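Local coordinates for (5-formylfuran-3-yl)methyl phosphate transaminase (Methanococcus jannaschii, PDB 2Z61), which transfers the amino group of alanine to a furan aldehyde phosphate, using pyridoxal 5'-phosphate, in the biosynthesis of methanofuran, at residues E281-Y292 with Y350-L361. Residues are numbered along the deposited sequence; the frame is centred on the assembly and turned at random.
Sequences EFDRRRRLVLKY and YANSYENIKEGL
Y354 lies between L288 and R284 where helix 269-295 packs against helix 354-368 in the small-domain part of a class-I (fold type I) aminotransferase. The axes of segments 281-292 and 354-361 run 6° apart, nearly parallel, and approach to 10.4 Å; L288 and Y354 are each seated as a knob in a hole, L288 among Y354, I357, K358 and L361, and Y354 among E281, R284, R285 and L288. L288 CD1 lies over one face of the Y354 ring, 3.8 Å from its centroid, a CH-pi contact. Over the opposite face R284 CZ takes up a cation-pi arrangement, but its exact placement is doubtful because R284 NH2 is modelled too close to the ring. Y354 carries CG anti to its backbone N (chi1 -170°), which places the ring between these two side chains. An alanine here would remove the ring and would probably leave L288 CD1 facing a gap, with R284 losing the face it lies over. Farther along, L361 CB rests over one face of the Y292 ring, and L361 CD1 presses tightly on L288 CD2, 3.5 Å away. On the flank formed by the turn before the helix, the Y350 ring lies with one face against R286 CA, and its OH reaches R286 CB at 3.4 Å; V289 CG2 meets Y350 CB and I357 CG2. R286 itself pairs with D283 and E198 and donates to P303 O. The R285 chain is extended, and N352 O lies over one face of its guanidinium, 3.1 Å above the centre of the plane; NH1 gives Y350 O a weak hydrogen bond, and NH2 has a salt bridge to D40. A water whose links to Y354 N and E281 OE2 are modelled unusually short, and so less certain, lies in the guanidinium plane and accepts from R285 NH2 at 2.8 Å.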
ATOM      1  N   GLU A 281      13.000   9.064  27.153  1.00 34.59           N
ATOM      2  CA  GLU A 281      13.865   7.893  27.124  1.00 33.89           C
ATOM      3  C   GLU A 281      14.820   7.940  25.930  1.00 31.78           C
ATOM      4  O   GLU A 281      16.010   7.665  26.074  1.00 32.50           O
ATOM      5  CB  GLU A 281      13.022   6.610  27.077  1.00 36.36           C
ATOM      6  CG  GLU A 281      13.847   5.335  26.936  1.00 40.99           C
ATOM      7  CD  GLU A 281      14.746   5.065  28.134  1.00 45.35           C
ATOM      8  OE1 GLU A 281      15.323   6.019  28.698  1.00 45.72           O
ATOM      9  OE2 GLU A 281      14.883   3.885  28.505  1.00 48.21           O
ATOM     10  N   PHE A 282      14.298   8.287  24.754  1.00 29.38           N
ATOM     11  CA  PHE A 282      15.127   8.374  23.552  1.00 29.48           C
ATOM     12  C   PHE A 282      16.256   9.383  23.754  1.00 30.32           C
ATOM     13  O   PHE A 282      17.380   9.161  23.316  1.00 30.36           O
ATOM     14  CB  PHE A 282      14.281   8.800  22.340  1.00 30.07           C
ATOM     15  CG  PHE A 282      13.697   7.649  21.546  1.00 30.71           C
ATOM     16  CD1 PHE A 282      12.406   7.724  21.042  1.00 33.67           C
ATOM     17  CD2 PHE A 282      14.452   6.516  21.266  1.00 34.61           C
ATOM     18  CE1 PHE A 282      11.875   6.692  20.272  1.00 35.97           C
ATOM     19  CE2 PHE A 282      13.932   5.474  20.493  1.00 33.19           C
ATOM     20  CZ  PHE A 282      12.640   5.566  19.996  1.00 34.18           C
ATOM     21  N   ASP A 283      15.950  10.495  24.414  1.00 29.44           N
ATOM     22  CA  ASP A 283      16.953  11.527  24.639  1.00 32.17           C
ATOM     23  C   ASP A 283      18.040  11.047  25.599  1.00 32.66           C
ATOM     24  O   ASP A 283      19.217  11.381  25.437  1.00 33.11           O
ATOM     25  CB  ASP A 283      16.291  12.801  25.170  1.00 32.66           C
ATOM     26  CG  ASP A 283      17.265  13.957  25.284  1.00 35.14           C
ATOM     27  OD1 ASP A 283      18.137  14.087  24.401  1.00 35.84           O
ATOM     28  OD2 ASP A 283      17.152  14.747  26.245  1.00 37.97           O
ATOM     29  N   ARG A 284      17.648  10.258  26.597  1.00 31.44           N
ATOM     30  CA  ARG A 284      18.621   9.733  27.545  1.00 34.77           C
ATOM     31  C   ARG A 284      19.584   8.833  26.770  1.00 33.65           C
ATOM     32  O   ARG A 284      20.795   8.848  26.997  1.00 32.51           O
ATOM     33  CB  ARG A 284      17.925   8.921  28.640  1.00 37.80           C
ATOM     34  CG  ARG A 284      18.816   8.648  29.845  1.00 43.51           C
ATOM     35  CD  ARG A 284      18.098   7.841  30.914  1.00 48.43           C
ATOM     36  NE  ARG A 284      18.746   6.566  31.209  1.00 55.24           N
ATOM     37  CZ  ARG A 284      18.158   5.383  31.056  1.00 55.91           C
ATOM     38  NH1 ARG A 284      16.910   5.314  30.617  1.00 56.48           N
ATOM     39  NH2 ARG A 284      18.821   4.269  31.338  1.00 59.59           N
ATOM     40  N   ARG A 285      19.032   8.057  25.843  1.00 30.07           N
ATOM     41  CA  ARG A 285      19.828   7.155  25.025  1.00 29.36           C
ATOM     42  C   ARG A 285      20.745   7.937  24.089  1.00 31.72           C
ATOM     43  O   ARG A 285      21.925   7.617  23.941  1.00 28.77           O
ATOM     44  CB  ARG A 285      18.907   6.267  24.199  1.00 30.91           C
ATOM     45  CG  ARG A 285      17.925   5.453  25.024  1.00 30.91           C
ATOM     46  CD  ARG A 285      16.893   4.825  24.116  1.00 31.00           C
ATOM     47  NE  ARG A 285      16.080   3.825  24.786  1.00 31.89           N
ATOM     48  CZ  ARG A 285      15.130   3.123  24.180  1.00 33.09           C
ATOM     49  NH1 ARG A 285      14.884   3.326  22.887  1.00 31.87           N
ATOM     50  NH2 ARG A 285      14.431   2.219  24.863  1.00 28.62           N
ATOM     51  N   ARG A 286      20.193   8.968  23.454  1.00 29.48           N
ATOM     52  CA  ARG A 286      20.963   9.786  22.525  1.00 30.96           C
ATOM     53  C   ARG A 286      22.216  10.371  23.187  1.00 31.97           C
ATOM     54  O   ARG A 286      23.292  10.425  22.575  1.00 29.41           O
ATOM     55  CB  ARG A 286      20.073  10.907  21.981  1.00 29.11           C
ATOM     56  CG  ARG A 286      20.814  11.975  21.216  1.00 28.95           C
ATOM     57  CD  ARG A 286      19.897  13.143  20.907  1.00 31.70           C
ATOM     58  NE  ARG A 286      19.906  14.111  21.998  1.00 35.53           N
ATOM     59  CZ  ARG A 286      20.524  15.284  21.950  1.00 32.86           C
ATOM     60  NH1 ARG A 286      21.196  15.641  20.862  1.00 32.95           N
ATOM     61  NH2 ARG A 286      20.451  16.104  22.988  1.00 36.26           N
ATOM     62  N   ARG A 287      22.072  10.804  24.434  1.00 32.33           N
ATOM     63  CA  ARG A 287      23.191  11.386  25.163  1.00 37.33           C
ATOM     64  C   ARG A 287      24.251  10.333  25.476  1.00 36.84           C
ATOM     65  O   ARG A 287      25.446  10.615  25.428  1.00 36.79           O
ATOM     66  CB  ARG A 287      22.692  12.042  26.456  1.00 40.94           C
ATOM     67  CG  ARG A 287      21.857  13.299  26.227  1.00 46.32           C
ATOM     68  CD  ARG A 287      21.297  13.855  27.532  1.00 49.95           C
ATOM     69  NE  ARG A 287      20.348  14.946  27.307  1.00 57.17           N
ATOM     70  CZ  ARG A 287      20.660  16.117  26.757  1.00 58.10           C
ATOM     71  NH1 ARG A 287      21.907  16.366  26.373  1.00 59.99           N
ATOM     72  NH2 ARG A 287      19.722  17.040  26.583  1.00 57.81           N
ATOM     73  N   LEU A 288      23.805   9.119  25.787  1.00 36.64           N
ATOM     74  CA  LEU A 288      24.718   8.026  26.095  1.00 34.81           C
ATOM     75  C   LEU A 288      25.547   7.731  24.849  1.00 36.81           C
ATOM     76  O   LEU A 288      26.760   7.534  24.930  1.00 35.16           O
ATOM     77  CB  LEU A 288      23.937   6.769  26.493  1.00 35.72           C
ATOM     78  CG  LEU A 288      24.690   5.613  27.165  1.00 36.87           C
ATOM     79  CD1 LEU A 288      23.936   4.319  26.909  1.00 36.78           C
ATOM     80  CD2 LEU A 288      26.099   5.492  26.616  1.00 37.37           C
ATOM     81  N   VAL A 289      24.886   7.706  23.694  1.00 35.70           N
ATOM     82  CA  VAL A 289      25.569   7.432  22.435  1.00 35.40           C
ATOM     83  C   VAL A 289      26.553   8.534  22.064  1.00 37.20           C
ATOM     84  O   VAL A 289      27.631   8.260  21.528  1.00 36.40           O
ATOM     85  CB  VAL A 289      24.559   7.260  21.267  1.00 34.43           C
ATOM     86  CG1 VAL A 289      25.297   7.256  19.939  1.00 32.33           C
ATOM     87  CG2 VAL A 289      23.777   5.959  21.432  1.00 29.13           C
ATOM     88  N   LEU A 290      26.180   9.779  22.343  1.00 39.00           N
ATOM     89  CA  LEU A 290      27.038  10.913  22.019  1.00 42.16           C
ATOM     90  C   LEU A 290      28.267  10.975  22.910  1.00 43.37           C
ATOM     91  O   LEU A 290      29.336  11.393  22.466  1.00 42.20           O
ATOM     92  CB  LEU A 290      26.260  12.222  22.127  1.00 40.25           C
ATOM     93  CG  LEU A 290      25.215  12.442  21.033  1.00 38.58           C
ATOM     94  CD1 LEU A 290      24.438  13.719  21.307  1.00 37.49           C
ATOM     95  CD2 LEU A 290      25.907  12.505  19.685  1.00 37.92           C
ATOM     96  N   LYS A 291      28.116  10.562  24.164  1.00 45.19           N
ATOM     97  CA  LYS A 291      29.240  10.572  25.088  1.00 48.18           C
ATOM     98  C   LYS A 291      30.343   9.660  24.562  1.00 47.22           C
ATOM     99  O   LYS A 291      31.507  10.059  24.507  1.00 46.85           O
ATOM    100  CB  LYS A 291      28.797  10.119  26.487  1.00 50.68           C
ATOM    101  CG  LYS A 291      29.904  10.174  27.546  1.00 57.22           C
ATOM    102  CD  LYS A 291      30.936   9.063  27.348  1.00 61.68           C
ATOM    103  CE  LYS A 291      32.209   9.290  28.162  1.00 64.89           C
ATOM    104  NZ  LYS A 291      33.138  10.259  27.511  1.00 65.94           N
ATOM    105  N   TYR A 292      29.977   8.438  24.174  1.00 46.51           N
ATOM    106  CA  TYR A 292      30.958   7.485  23.658  1.00 47.95           C
ATOM    107  C   TYR A 292      31.550   7.919  22.323  1.00 48.47           C
ATOM    108  O   TYR A 292      32.754   7.803  22.108  1.00 47.02           O
ATOM    109  CB  TYR A 292      30.341   6.092  23.502  1.00 49.47           C
ATOM    110  CG  TYR A 292      30.243   5.304  24.792  1.00 52.32           C
ATOM    111  CD1 TYR A 292      29.419   5.730  25.835  1.00 53.39           C
ATOM    112  CD2 TYR A 292      30.964   4.120  24.964  1.00 52.82           C
ATOM    113  CE1 TYR A 292      29.312   4.994  27.018  1.00 54.17           C
ATOM    114  CE2 TYR A 292      30.863   3.374  26.140  1.00 53.03           C
ATOM    115  CZ  TYR A 292      30.037   3.817  27.160  1.00 54.91           C
ATOM    116  OH  TYR A 292      29.922   3.080  28.317  1.00 54.53           O
ATOM    117  N   TYR A 350      19.663   4.203  18.193  1.00 29.12           N
ATOM    118  CA  TYR A 350      19.488   3.929  19.610  1.00 29.83           C
ATOM    119  C   TYR A 350      18.049   3.562  19.932  1.00 31.57           C
ATOM    120  O   TYR A 350      17.533   3.859  21.013  1.00 31.17           O
ATOM    121  CB  TYR A 350      19.973   5.107  20.468  1.00 28.17           C
ATOM    122  CG  TYR A 350      19.541   6.489  20.022  1.00 29.38           C
ATOM    123  CD1 TYR A 350      18.331   7.037  20.444  1.00 26.73           C
ATOM    124  CD2 TYR A 350      20.377   7.274  19.227  1.00 26.85           C
ATOM    125  CE1 TYR A 350      17.972   8.339  20.097  1.00 27.99           C
ATOM    126  CE2 TYR A 350      20.023   8.574  18.870  1.00 26.39           C
ATOM    127  CZ  TYR A 350      18.824   9.099  19.310  1.00 28.22           C
ATOM    128  OH  TYR A 350      18.479  10.387  18.966  1.00 31.58           O
ATOM    129  N   ALA A 351      17.413   2.904  18.967  1.00 30.75           N
ATOM    130  CA  ALA A 351      16.046   2.437  19.102  1.00 31.66           C
ATOM    131  C   ALA A 351      16.127   1.049  19.725  1.00 33.52           C
ATOM    132  O   ALA A 351      15.486   0.101  19.268  1.00 35.02           O
ATOM    133  CB  ALA A 351      15.377   2.363  17.735  1.00 27.12           C
ATOM    134  N   ASN A 352      16.941   0.936  20.765  1.00 34.47           N
ATOM    135  CA  ASN A 352      17.110  -0.322  21.463  1.00 33.71           C
ATOM    136  C   ASN A 352      17.146   0.105  22.933  1.00 33.98           C
ATOM    137  O   ASN A 352      17.433   1.266  23.226  1.00 33.64           O
ATOM    138  CB  ASN A 352      18.426  -0.989  20.994  1.00 32.48           C
ATOM    139  CG  ASN A 352      18.489  -2.464  21.333  1.00 34.72           C
ATOM    140  OD1 ASN A 352      18.025  -2.880  22.393  1.00 34.02           O
ATOM    141  ND2 ASN A 352      19.079  -3.262  20.444  1.00 34.15           N
ATOM    142  N   SER A 353      16.809  -0.809  23.838  1.00 33.26           N
ATOM    143  CA  SER A 353      16.843  -0.594  25.286  1.00 34.10           C
ATOM    144  C   SER A 353      18.139   0.123  25.681  1.00 34.16           C
ATOM    145  O   SER A 353      19.181  -0.107  25.079  1.00 31.89           O
ATOM    146  CB  SER A 353      16.838  -1.992  26.035  1.00 33.92           C
ATOM    147  OG  SER A 353      18.070  -2.758  26.010  1.00 35.36           O
ATOM    148  N   TYR A 354      18.096   0.921  26.736  1.00 34.61           N
ATOM    149  CA  TYR A 354      19.304   1.593  27.207  1.00 38.33           C
ATOM    150  C   TYR A 354      20.476   0.633  27.519  1.00 40.28           C
ATOM    151  O   TYR A 354      21.606   0.836  27.070  1.00 41.28           O
ATOM    152  CB  TYR A 354      18.942   2.367  28.461  1.00 38.86           C
ATOM    153  CG  TYR A 354      20.012   3.307  28.945  1.00 41.48           C
ATOM    154  CD1 TYR A 354      20.201   4.550  28.339  1.00 41.95           C
ATOM    155  CD2 TYR A 354      20.854   2.950  29.998  1.00 42.52           C
ATOM    156  CE1 TYR A 354      21.205   5.416  28.772  1.00 43.84           C
ATOM    157  CE2 TYR A 354      21.860   3.802  30.437  1.00 44.20           C
ATOM    158  CZ  TYR A 354      22.029   5.033  29.822  1.00 45.50           C
ATOM    159  OH  TYR A 354      23.017   5.879  30.266  1.00 46.97           O
ATOM    160  N   GLU A 355      20.187  -0.402  28.305  1.00 41.08           N
ATOM    161  CA  GLU A 355      21.197  -1.386  28.687  1.00 43.71           C
ATOM    162  C   GLU A 355      21.886  -2.022  27.479  1.00 43.71           C
ATOM    163  O   GLU A 355      23.115  -2.077  27.421  1.00 43.88           O
ATOM    164  CB  GLU A 355      20.566  -2.469  29.562  1.00 45.60           C
ATOM    165  CG  GLU A 355      19.373  -3.145  28.923  1.00 54.13           C
ATOM    166  CD  GLU A 355      18.713  -4.151  29.844  1.00 59.37           C
ATOM    167  OE1 GLU A 355      19.391  -5.119  30.258  1.00 62.38           O
ATOM    168  OE2 GLU A 355      17.512  -3.970  30.153  1.00 61.48           O
ATOM    169  N   ASN A 356      21.102  -2.500  26.516  1.00 43.63           N
ATOM    170  CA  ASN A 356      21.672  -3.108  25.318  1.00 42.79           C
ATOM    171  C   ASN A 356      22.611  -2.130  24.613  1.00 41.84           C
ATOM    172  O   ASN A 356      23.670  -2.523  24.122  1.00 41.48           O
ATOM    173  CB  ASN A 356      20.564  -3.541  24.353  1.00 43.11           C
ATOM    174  CG  ASN A 356      19.806  -4.765  24.841  1.00 45.90           C
ATOM    175  OD1 ASN A 356      18.799  -5.168  24.251  1.00 46.45           O
ATOM    176  ND2 ASN A 356      20.291  -5.372  25.917  1.00 47.36           N
ATOM    177  N   ILE A 357      22.227  -0.859  24.566  1.00 40.75           N
ATOM    178  CA  ILE A 357      23.054   0.149  23.917  1.00 41.93           C
ATOM    179  C   ILE A 357      24.382   0.338  24.657  1.00 44.05           C
ATOM    180  O   ILE A 357      25.432   0.507  24.033  1.00 40.56           O
ATOM    181  CB  ILE A 357      22.309   1.506  23.830  1.00 42.51           C
ATOM    182  CG1 ILE A 357      21.055   1.351  22.960  1.00 41.27           C
ATOM    183  CG2 ILE A 357      23.223   2.573  23.231  1.00 40.38           C
ATOM    184  CD1 ILE A 357      20.217   2.609  22.849  1.00 41.31           C
ATOM    185  N   LYS A 358      24.330   0.315  25.987  1.00 47.44           N
ATOM    186  CA  LYS A 358      25.536   0.476  26.794  1.00 52.32           C
ATOM    187  C   LYS A 358      26.550  -0.618  26.481  1.00 53.78           C
ATOM    188  O   LYS A 358      27.697  -0.334  26.125  1.00 54.82           O
ATOM    189  CB  LYS A 358      25.199   0.436  28.282  1.00 55.87           C
ATOM    190  CG  LYS A 358      26.435   0.403  29.175  1.00 59.58           C
ATOM    191  CD  LYS A 358      26.082   0.149  30.633  1.00 63.07           C
ATOM    192  CE  LYS A 358      25.365   1.344  31.230  1.00 66.97           C
ATOM    193  NZ  LYS A 358      26.281   2.515  31.328  1.00 68.58           N
ATOM    194  N   GLU A 359      26.127  -1.871  26.617  1.00 54.39           N
ATOM    195  CA  GLU A 359      27.015  -2.988  26.339  1.00 56.09           C
ATOM    196  C   GLU A 359      27.495  -2.916  24.899  1.00 55.60           C
ATOM    197  O   GLU A 359      28.647  -3.228  24.597  1.00 56.70           O
ATOM    198  CB  GLU A 359      26.298  -4.313  26.586  1.00 57.72           C
ATOM    199  CG  GLU A 359      27.161  -5.526  26.301  1.00 62.59           C
ATOM    200  CD  GLU A 359      26.688  -6.759  27.038  1.00 65.61           C
ATOM    201  OE1 GLU A 359      25.492  -7.101  26.921  1.00 65.50           O
ATOM    202  OE2 GLU A 359      27.513  -7.387  27.734  1.00 69.10           O
ATOM    203  N   GLY A 360      26.604  -2.490  24.011  1.00 54.05           N
ATOM    204  CA  GLY A 360      26.959  -2.369  22.613  1.00 51.19           C
ATOM    205  C   GLY A 360      28.083  -1.371  22.430  1.00 50.51           C
ATOM    206  O   GLY A 360      29.047  -1.636  21.714  1.00 50.30           O
ATOM    207  N   LEU A 361      27.964  -0.217  23.076  1.00 50.60           N
ATOM    208  CA  LEU A 361      28.988   0.813  22.978  1.00 51.28           C
ATOM    209  C   LEU A 361      30.281   0.359  23.661  1.00 51.42           C
ATOM    210  O   LEU A 361      31.378   0.590  23.149  1.00 50.92           O
ATOM    211  CB  LEU A 361      28.481   2.120  23.599  1.00 49.10           C
ATOM    212  CG  LEU A 361      27.424   2.878  22.785  1.00 48.00           C
ATOM    213  CD1 LEU A 361      26.930   4.085  23.572  1.00 47.82           C
ATOM    214  CD2 LEU A 361      28.016   3.320  21.459  1.00 45.97           C
TER
HETATM  215  O   HOH W   1      15.955   2.147  27.151  1.00 50.20           O